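Local coordinates for protein beta-cardiotoxin OH-27 (Ophiophagus hannah, PDB 3PLC) that acts as a three-finger cardiotoxin of king cobra venom, a small disulfide-rich all-beta protein that probably acts on heart function, at residues 1-5 / 58-62; 19-25 / 36-42. One frame throughout, in Å; residues are numbered along the deposited sequence.

Interaction 1. Residues 1-5 / 58-62; sequences RKCLN and TNKCN
This is a hydrogen-bonded contact between the two ends of the chain, in the disulfide core of the three-finger fold: the first strand, 2-4, is held by the C-terminal tail, 58-62, largely through asparagine side chains. Residues 2-4 are extended, whereas the tail makes a type II beta turn from Thr-58 to Cys-61, with Lys-60 in the left-handed helical region (phi 49°, psi 25°). CA atoms pair Lys-2 with Asn-59 at 4.9 Å and Cys-3 with Lys-60 at 4.5 Å. Asn-59, chi1 m, swings its amide to the start of the strand, where Lys-2 N donates to Asn-59 OD1 at 3.2 Å and almost in line. Lys-60 N then gives a 3.1 Å bond to Lys-2 O. At the far end Asn-62, chi1 p, brackets Leu-4, its carboxamide replacing the N-H and C=O that a partner residue in a neighbouring strand would offer: Leu-4 N donates to Asn-62 OD1 at 3.0 Å, and Asn-62 ND2 to Leu-4 O at 2.8 Å. Leu-4, chi1 m and chi2 t, is buried and points toward the tail, its CD2 lying 4.2 Å from Lys-60 CB. Cys-3 and Cys-61 turn away to disulfides with Cys-22 and Cys-56, and Asn-62 ND2 also bonds Val-23 O. Two carboxamides thus stand in for backbone groups, so an irregular tail can bond the backbone N and O of alternate residues, Lys-2 and Leu-4, while Cys-3 between them pairs with Thr-13.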
ATOM      1  N   ARG A   1      -2.152  -3.982  -8.902  1.00 41.81           N
ATOM      2  CA  ARG A   1      -2.192  -5.469  -9.101  1.00 42.38           C
ATOM      3  C   ARG A   1      -1.303  -6.164  -8.069  1.00 39.94           C
ATOM      4  O   ARG A   1      -1.796  -6.956  -7.261  1.00 39.62           O
ATOM      5  CB  ARG A   1      -1.785  -5.876 -10.534  1.00 44.97           C
ATOM      6  CG  ARG A   1      -2.122  -4.849 -11.646  1.00 48.81           C
ATOM      7  CD  ARG A   1      -1.563  -5.260 -13.003  1.00 55.02           C
ATOM      8  NE  ARG A   1      -0.840  -4.152 -13.633  1.00 56.50           N
ATOM      9  CZ  ARG A   1      -1.368  -3.271 -14.479  1.00 59.23           C
ATOM     10  NH1 ARG A   1      -2.645  -3.349 -14.846  1.00 60.41           N
ATOM     11  NH2 ARG A   1      -0.603  -2.302 -14.964  1.00 60.63           N
ATOM     12  N   LYS A   2      -0.005  -5.871  -8.097  1.00 38.21           N
ATOM     13  CA  LYS A   2       0.932  -6.385  -7.076  1.00 36.17           C
ATOM     14  C   LYS A   2       1.378  -5.264  -6.130  1.00 34.09           C
ATOM     15  O   LYS A   2       1.626  -4.140  -6.567  1.00 34.78           O
ATOM     16  CB  LYS A   2       2.151  -7.028  -7.732  1.00 37.29           C
ATOM     17  CG  LYS A   2       1.898  -8.356  -8.506  1.00 40.19           C
ATOM     18  CD  LYS A   2       3.146  -8.735  -9.302  1.00 42.52           C
ATOM     19  CE  LYS A   2       2.964  -9.976 -10.215  1.00 48.32           C
ATOM     20  NZ  LYS A   2       4.263 -10.396 -10.867  1.00 50.34           N
ATOM     21  N   CYS A   3       1.483  -5.553  -4.836  1.00 32.07           N
ATOM     22  CA  CYS A   3       1.898  -4.522  -3.874  1.00 30.43           C
ATOM     23  C   CYS A   3       2.807  -5.079  -2.814  1.00 29.81           C
ATOM     24  O   CYS A   3       2.644  -6.240  -2.449  1.00 30.86           O
ATOM     25  CB  CYS A   3       0.704  -3.907  -3.140  1.00 29.31           C
ATOM     26  SG  CYS A   3      -0.465  -2.976  -4.128  1.00 28.03           S
ATOM     27  N   LEU A   4       3.732  -4.251  -2.301  1.00 28.76           N
ATOM     28  CA  LEU A   4       4.525  -4.643  -1.119  1.00 28.75           C
ATOM     29  C   LEU A   4       3.579  -4.808   0.090  1.00 29.72           C
ATOM     30  O   LEU A   4       2.615  -4.038   0.272  1.00 29.67           O
ATOM     31  CB  LEU A   4       5.703  -3.678  -0.826  1.00 28.13           C
ATOM     32  CG  LEU A   4       6.870  -3.620  -1.862  1.00 26.71           C
ATOM     33  CD1 LEU A   4       8.082  -2.960  -1.246  1.00 25.76           C
ATOM     34  CD2 LEU A   4       7.295  -4.965  -2.324  1.00 22.76           C
ATOM     35  N   ASN A   5       3.912  -5.784   0.926  1.00 30.27           N
ATOM     36  CA  ASN A   5       2.973  -6.465   1.773  1.00 30.75           C
ATOM     37  C   ASN A   5       3.305  -6.432   3.264  1.00 29.95           C
ATOM     38  O   ASN A   5       2.446  -6.738   4.106  1.00 29.21           O
ATOM     39  CB  ASN A   5       2.977  -7.946   1.361  1.00 32.42           C
ATOM     40  CG  ASN A   5       1.725  -8.611   1.770  1.00 35.74           C
ATOM     41  OD1 ASN A   5       0.862  -7.941   2.326  1.00 43.62           O
ATOM     42  ND2 ASN A   5       1.581  -9.893   1.515  1.00 39.86           N
ATOM     43  N   THR A  58       1.058   1.717  -9.254  1.00 43.64           N
ATOM     44  CA  THR A  58       1.850   0.794 -10.089  1.00 44.53           C
ATOM     45  C   THR A  58       2.481  -0.278  -9.206  1.00 42.15           C
ATOM     46  O   THR A  58       2.715  -0.041  -8.020  1.00 41.14           O
ATOM     47  CB  THR A  58       2.990   1.529 -10.835  1.00 47.57           C
ATOM     48  OG1 THR A  58       3.892   2.103  -9.873  1.00 46.60           O
ATOM     49  CG2 THR A  58       2.451   2.630 -11.777  1.00 50.19           C
ATOM     50  N   ASN A  59       2.765  -1.442  -9.793  1.00 42.52           N
ATOM     51  CA  ASN A  59       3.334  -2.593  -9.086  1.00 41.21           C
ATOM     52  C   ASN A  59       4.513  -2.278  -8.194  1.00 40.43           C
ATOM     53  O   ASN A  59       5.429  -1.552  -8.586  1.00 41.74           O
ATOM     54  CB  ASN A  59       3.715  -3.695 -10.074  1.00 42.86           C
ATOM     55  CG  ASN A  59       2.495  -4.353 -10.726  1.00 44.90           C
ATOM     56  OD1 ASN A  59       1.338  -4.080 -10.365  1.00 43.33           O
ATOM     57  ND2 ASN A  59       2.755  -5.223 -11.693  1.00 45.87           N
ATOM     58  N   LYS A  60       4.458  -2.829  -6.983  1.00 38.69           N
ATOM     59  CA  LYS A  60       5.485  -2.688  -5.949  1.00 37.15           C
ATOM     60  C   LYS A  60       5.960  -1.251  -5.673  1.00 36.94           C
ATOM     61  O   LYS A  60       7.064  -1.052  -5.151  1.00 36.83           O
ATOM     62  CB  LYS A  60       6.661  -3.630  -6.211  1.00 38.01           C
ATOM     63  CG  LYS A  60       6.320  -5.101  -6.578  1.00 39.22           C
ATOM     64  CD  LYS A  60       7.623  -5.851  -6.977  1.00 42.53           C
ATOM     65  CE  LYS A  60       7.388  -7.291  -7.497  1.00 44.26           C
ATOM     66  NZ  LYS A  60       8.284  -7.674  -8.672  1.00 45.43           N
ATOM     67  N   CYS A  61       5.112  -0.264  -5.970  1.00 36.13           N
ATOM     68  CA  CYS A  61       5.452   1.170  -5.823  1.00 36.11           C
ATOM     69  C   CYS A  61       5.495   1.686  -4.379  1.00 35.84           C
ATOM     70  O   CYS A  61       6.044   2.772  -4.119  1.00 36.58           O
ATOM     71  CB  CYS A  61       4.446   2.029  -6.602  1.00 36.79           C
ATOM     72  SG  CYS A  61       2.705   1.879  -6.015  1.00 34.76           S
ATOM     73  N   ASN A  62       4.892   0.941  -3.449  1.00 33.82           N
ATOM     74  CA  ASN A  62       4.798   1.395  -2.057  1.00 33.52           C
ATOM     75  C   ASN A  62       6.070   1.133  -1.234  1.00 33.70           C
ATOM     76  O   ASN A  62       7.245   1.377  -1.574  1.00 35.80           O
ATOM     77  CB  ASN A  62       3.557   0.773  -1.343  1.00 32.59           C
ATOM     78  CG  ASN A  62       3.433  -0.738  -1.583  1.00 30.41           C
ATOM     79  OD1 ASN A  62       4.003  -1.235  -2.526  1.00 30.14           O
ATOM     80  ND2 ASN A  62       2.685  -1.457  -0.743  1.00 29.00           N
TER

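Interaction 2. Residues 19-25 / 36-42; sequences QDKCVKM and VIRGCID
The antiparallel pair 21-25 and 37-41 forms the two strands of the central finger, the second loop of the three-finger toxin fold. Both strands are extended and twist about each other, with axes 4.5 Å apart at closest and N-to-C directions 150° apart. Hydrogen-bonded pairs are Lys-21 with Ile-41, Val-23 with Gly-39 and Met-25 with Ile-37; Cys-22 with Cys-40 (CA-CA 4.7 Å) and Lys-24 with Arg-38 (4.3 Å) are non-hydrogen-bonded. The bonds run Lys-21 N to Ile-41 O 3.1 Å, Ile-41 N to Lys-21 O 2.8 Å, Val-23 N to Gly-39 O 3.0 Å, Gly-39 N to Val-23 O 3.2 Å, Met-25 N to Ile-37 O 2.6 Å and Ile-37 N to Met-25 O 2.9 Å. At the base, a classic beta bulge sets two residues, Asp-20 and Lys-21, opposite the single Ile-41. On one face Val-23, chi1 p, sets CG1 4.1 Å from Ile-41 CG1, while Met-25 CB meets Ile-37 CG1 at 3.6 Å. The other face carries Cys-22, Cys-40, Lys-24 and Arg-38. There Lys-24 CE approaches the guanidinium edge at Arg-38 NE, 3.3 Å away; the cationic ends find separate acceptors, Lys-24 NZ on Asn-62 O and Arg-38 NH1 on Thr-6 O. Strand 21-25 is the middle of the three-stranded sheet, with 37-41 on one side and 53-56 on the other, while Cys-22 and Cys-40 join the hairpin to Cys-3 and Cys-15.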
ATOM      1  N   GLN A  19      -8.742  -3.890  -6.169  1.00 47.92           N
ATOM      2  CA  GLN A  19      -7.778  -3.165  -5.322  1.00 45.05           C
ATOM      3  C   GLN A  19      -6.552  -2.787  -6.126  1.00 43.53           C
ATOM      4  O   GLN A  19      -5.512  -3.442  -6.039  1.00 43.34           O
ATOM      5  CB  GLN A  19      -7.408  -3.950  -4.044  1.00 44.36           C
ATOM      6  CG  GLN A  19      -8.619  -4.375  -3.165  1.00 46.54           C
ATOM      7  CD  GLN A  19      -8.305  -4.476  -1.659  1.00 48.26           C
ATOM      8  OE1 GLN A  19      -7.321  -3.916  -1.162  1.00 48.56           O
ATOM      9  NE2 GLN A  19      -9.159  -5.177  -0.931  1.00 50.57           N
ATOM     10  N   ASP A  20      -6.675  -1.707  -6.886  1.00 43.31           N
ATOM     11  CA  ASP A  20      -5.716  -1.391  -7.947  1.00 43.05           C
ATOM     12  C   ASP A  20      -4.565  -0.519  -7.478  1.00 40.58           C
ATOM     13  O   ASP A  20      -3.739  -0.126  -8.280  1.00 40.89           O
ATOM     14  CB  ASP A  20      -6.435  -0.732  -9.146  1.00 46.28           C
ATOM     15  CG  ASP A  20      -7.066  -1.749 -10.081  1.00 49.81           C
ATOM     16  OD1 ASP A  20      -6.589  -2.912 -10.086  1.00 50.63           O
ATOM     17  OD2 ASP A  20      -8.037  -1.396 -10.809  1.00 54.56           O
ATOM     18  N   LYS A  21      -4.503  -0.256  -6.172  1.00 38.69           N
ATOM     19  CA  LYS A  21      -3.532   0.667  -5.580  1.00 35.91           C
ATOM     20  C   LYS A  21      -2.748   0.080  -4.395  1.00 33.46           C
ATOM     21  O   LYS A  21      -3.132  -0.926  -3.801  1.00 32.26           O
ATOM     22  CB  LYS A  21      -4.238   1.969  -5.179  1.00 37.86           C
ATOM     23  CG  LYS A  21      -4.396   2.936  -6.343  1.00 42.02           C
ATOM     24  CD  LYS A  21      -5.473   3.976  -6.136  1.00 46.39           C
ATOM     25  CE  LYS A  21      -6.023   4.383  -7.515  1.00 52.99           C
ATOM     26  NZ  LYS A  21      -6.481   5.797  -7.598  1.00 58.67           N
ATOM     27  N   CYS A  22      -1.620   0.715  -4.071  1.00 31.61           N
ATOM     28  CA  CYS A  22      -0.714   0.185  -3.069  1.00 28.67           C
ATOM     29  C   CYS A  22      -0.519   1.312  -2.098  1.00 28.31           C
ATOM     30  O   CYS A  22      -0.577   2.465  -2.474  1.00 28.38           O
ATOM     31  CB  CYS A  22       0.641  -0.213  -3.675  1.00 27.42           C
ATOM     32  SG  CYS A  22       0.564  -1.449  -4.964  1.00 27.27           S
ATOM     33  N   VAL A  23      -0.249   0.972  -0.847  1.00 28.11           N
ATOM     34  CA  VAL A  23      -0.193   1.985   0.188  1.00 27.49           C
ATOM     35  C   VAL A  23       0.914   1.609   1.145  1.00 27.61           C
ATOM     36  O   VAL A  23       1.192   0.436   1.348  1.00 27.66           O
ATOM     37  CB  VAL A  23      -1.597   2.148   0.890  1.00 29.23           C
ATOM     38  CG1 VAL A  23      -2.090   0.833   1.523  1.00 26.01           C
ATOM     39  CG2 VAL A  23      -1.602   3.337   1.881  1.00 28.72           C
ATOM     40  N   LYS A  24       1.584   2.621   1.672  1.00 29.16           N
ATOM     41  CA  LYS A  24       2.608   2.506   2.702  1.00 30.15           C
ATOM     42  C   LYS A  24       2.085   3.455   3.714  1.00 31.85           C
ATOM     43  O   LYS A  24       1.806   4.617   3.409  1.00 32.75           O
ATOM     44  CB  LYS A  24       3.960   3.052   2.205  1.00 31.10           C
ATOM     45  CG  LYS A  24       5.213   2.626   2.999  1.00 30.82           C
ATOM     46  CD  LYS A  24       6.499   3.347   2.491  1.00 32.82           C
ATOM     47  CE  LYS A  24       7.438   2.384   1.665  1.00 33.04           C
ATOM     48  NZ  LYS A  24       8.260   2.904   0.443  1.00 27.55           N
ATOM     49  N   MET A  25       1.928   2.958   4.927  1.00 33.04           N
ATOM     50  CA  MET A  25       1.382   3.743   6.011  1.00 34.22           C
ATOM     51  C   MET A  25       2.467   3.787   7.092  1.00 35.31           C
ATOM     52  O   MET A  25       3.097   2.765   7.391  1.00 34.81           O
ATOM     53  CB  MET A  25       0.078   3.084   6.508  1.00 33.90           C
ATOM     54  CG  MET A  25      -1.206   3.727   5.951  1.00 34.35           C
ATOM     55  SD  MET A  25      -2.671   2.674   6.018  1.00 36.38           S
ATOM     56  CE  MET A  25      -3.885   3.747   5.308  1.00 35.60           C
ATOM     57  N   VAL A  36       5.571   0.679  10.225  1.00 41.10           N
ATOM     58  CA  VAL A  36       5.307   0.681   8.769  1.00 37.59           C
ATOM     59  C   VAL A  36       4.369  -0.464   8.376  1.00 36.21           C
ATOM     60  O   VAL A  36       4.671  -1.622   8.675  1.00 36.85           O
ATOM     61  CB  VAL A  36       6.618   0.487   7.957  1.00 37.02           C
ATOM     62  CG1 VAL A  36       6.359   0.605   6.458  1.00 37.73           C
ATOM     63  CG2 VAL A  36       7.723   1.487   8.411  1.00 38.67           C
ATOM     64  N   ILE A  37       3.241  -0.133   7.721  1.00 34.40           N
ATOM     65  CA  ILE A  37       2.340  -1.113   7.104  1.00 32.44           C
ATOM     66  C   ILE A  37       2.018  -0.764   5.628  1.00 30.51           C
ATOM     67  O   ILE A  37       1.766   0.393   5.262  1.00 28.52           O
ATOM     68  CB  ILE A  37       1.020  -1.337   7.918  1.00 34.40           C
ATOM     69  CG1 ILE A  37       0.415  -0.002   8.353  1.00 35.75           C
ATOM     70  CG2 ILE A  37       1.290  -2.207   9.193  1.00 35.64           C
ATOM     71  CD1 ILE A  37       0.694   0.376   9.835  1.00 38.84           C
ATOM     72  N   ARG A  38       2.043  -1.809   4.802  1.00 29.15           N
ATOM     73  CA  ARG A  38       1.954  -1.736   3.349  1.00 27.00           C
ATOM     74  C   ARG A  38       0.946  -2.771   2.921  1.00 25.92           C
ATOM     75  O   ARG A  38       0.760  -3.749   3.604  1.00 25.68           O
ATOM     76  CB  ARG A  38       3.317  -2.099   2.764  1.00 27.73           C
ATOM     77  CG  ARG A  38       4.477  -1.153   3.085  1.00 26.90           C
ATOM     78  CD  ARG A  38       5.709  -1.706   2.357  1.00 29.00           C
ATOM     79  NE  ARG A  38       6.870  -0.835   2.388  1.00 33.93           N
ATOM     80  CZ  ARG A  38       8.092  -1.200   2.802  1.00 39.17           C
ATOM     81  NH1 ARG A  38       8.323  -2.444   3.221  1.00 41.04           N
ATOM     82  NH2 ARG A  38       9.102  -0.327   2.777  1.00 38.66           N
ATOM     83  N   GLY A  39       0.256  -2.536   1.819  1.00 26.22           N
ATOM     84  CA  GLY A  39      -0.647  -3.526   1.241  1.00 26.28           C
ATOM     85  C   GLY A  39      -1.478  -2.970   0.103  1.00 28.20           C
ATOM     86  O   GLY A  39      -1.224  -1.851  -0.379  1.00 28.49           O
ATOM     87  N   CYS A  40      -2.465  -3.750  -0.341  1.00 30.24           N
ATOM     88  CA  CYS A  40      -3.317  -3.381  -1.475  1.00 32.82           C
ATOM     89  C   CYS A  40      -4.432  -2.496  -0.995  1.00 33.74           C
ATOM     90  O   CYS A  40      -4.819  -2.559   0.175  1.00 34.40           O
ATOM     91  CB  CYS A  40      -3.898  -4.631  -2.163  1.00 32.60           C
ATOM     92  SG  CYS A  40      -2.597  -5.522  -2.947  1.00 36.88           S
ATOM     93  N   ILE A  41      -4.983  -1.688  -1.889  1.00 35.38           N
ATOM     94  CA  ILE A  41      -6.064  -0.779  -1.530  1.00 37.31           C
ATOM     95  C   ILE A  41      -6.917  -0.379  -2.742  1.00 39.55           C
ATOM     96  O   ILE A  41      -6.489  -0.521  -3.870  1.00 38.99           O
ATOM     97  CB  ILE A  41      -5.501   0.475  -0.828  1.00 38.36           C
ATOM     98  CG1 ILE A  41      -6.044   0.609   0.598  1.00 38.80           C
ATOM     99  CG2 ILE A  41      -5.759   1.719  -1.650  1.00 39.10           C
ATOM    100  CD1 ILE A  41      -7.457   0.113   0.784  1.00 39.94           C
ATOM    101  N   ASP A  42      -8.127   0.112  -2.488  1.00 43.33           N
ATOM    102  CA  ASP A  42      -9.066   0.575  -3.526  1.00 47.23           C
ATOM    103  C   ASP A  42      -9.128   2.096  -3.617  1.00 49.36           C
ATOM    104  O   ASP A  42      -9.025   2.664  -4.712  1.00 51.42           O
ATOM    105  CB  ASP A  42     -10.486  -0.023  -3.334  1.00 50.29           C
ATOM    106  CG  ASP A  42     -11.001   0.055  -1.876  1.00 51.62           C
ATOM    107  OD1 ASP A  42     -11.970  -0.684  -1.554  1.00 53.43           O
ATOM    108  OD2 ASP A  42     -10.466   0.853  -1.065  1.00 51.81           O
TER

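In the fold
Interaction 2 is nested along the chain inside the loop that interaction 1 closes between the two termini, and their centres lie about 7 Å apart. Strand 2-4 belongs to the two-stranded sheet with 12-14, whereas both strands of interaction 2 belong to the three-stranded sheet. The Cys-3 to Cys-22 disulfide (SG-SG 2.0 Å) couples these sheets directly; Asn-62 O and Lys-24 NZ, 2.7 Å apart in a probable hydrogen bond, tie the tail to the central finger, and Leu-4 O packs on Arg-38 CB at 3.2 Å. Termini and central hairpin therefore meet at the cystine-rich hub from which the fingers of this toxin extend.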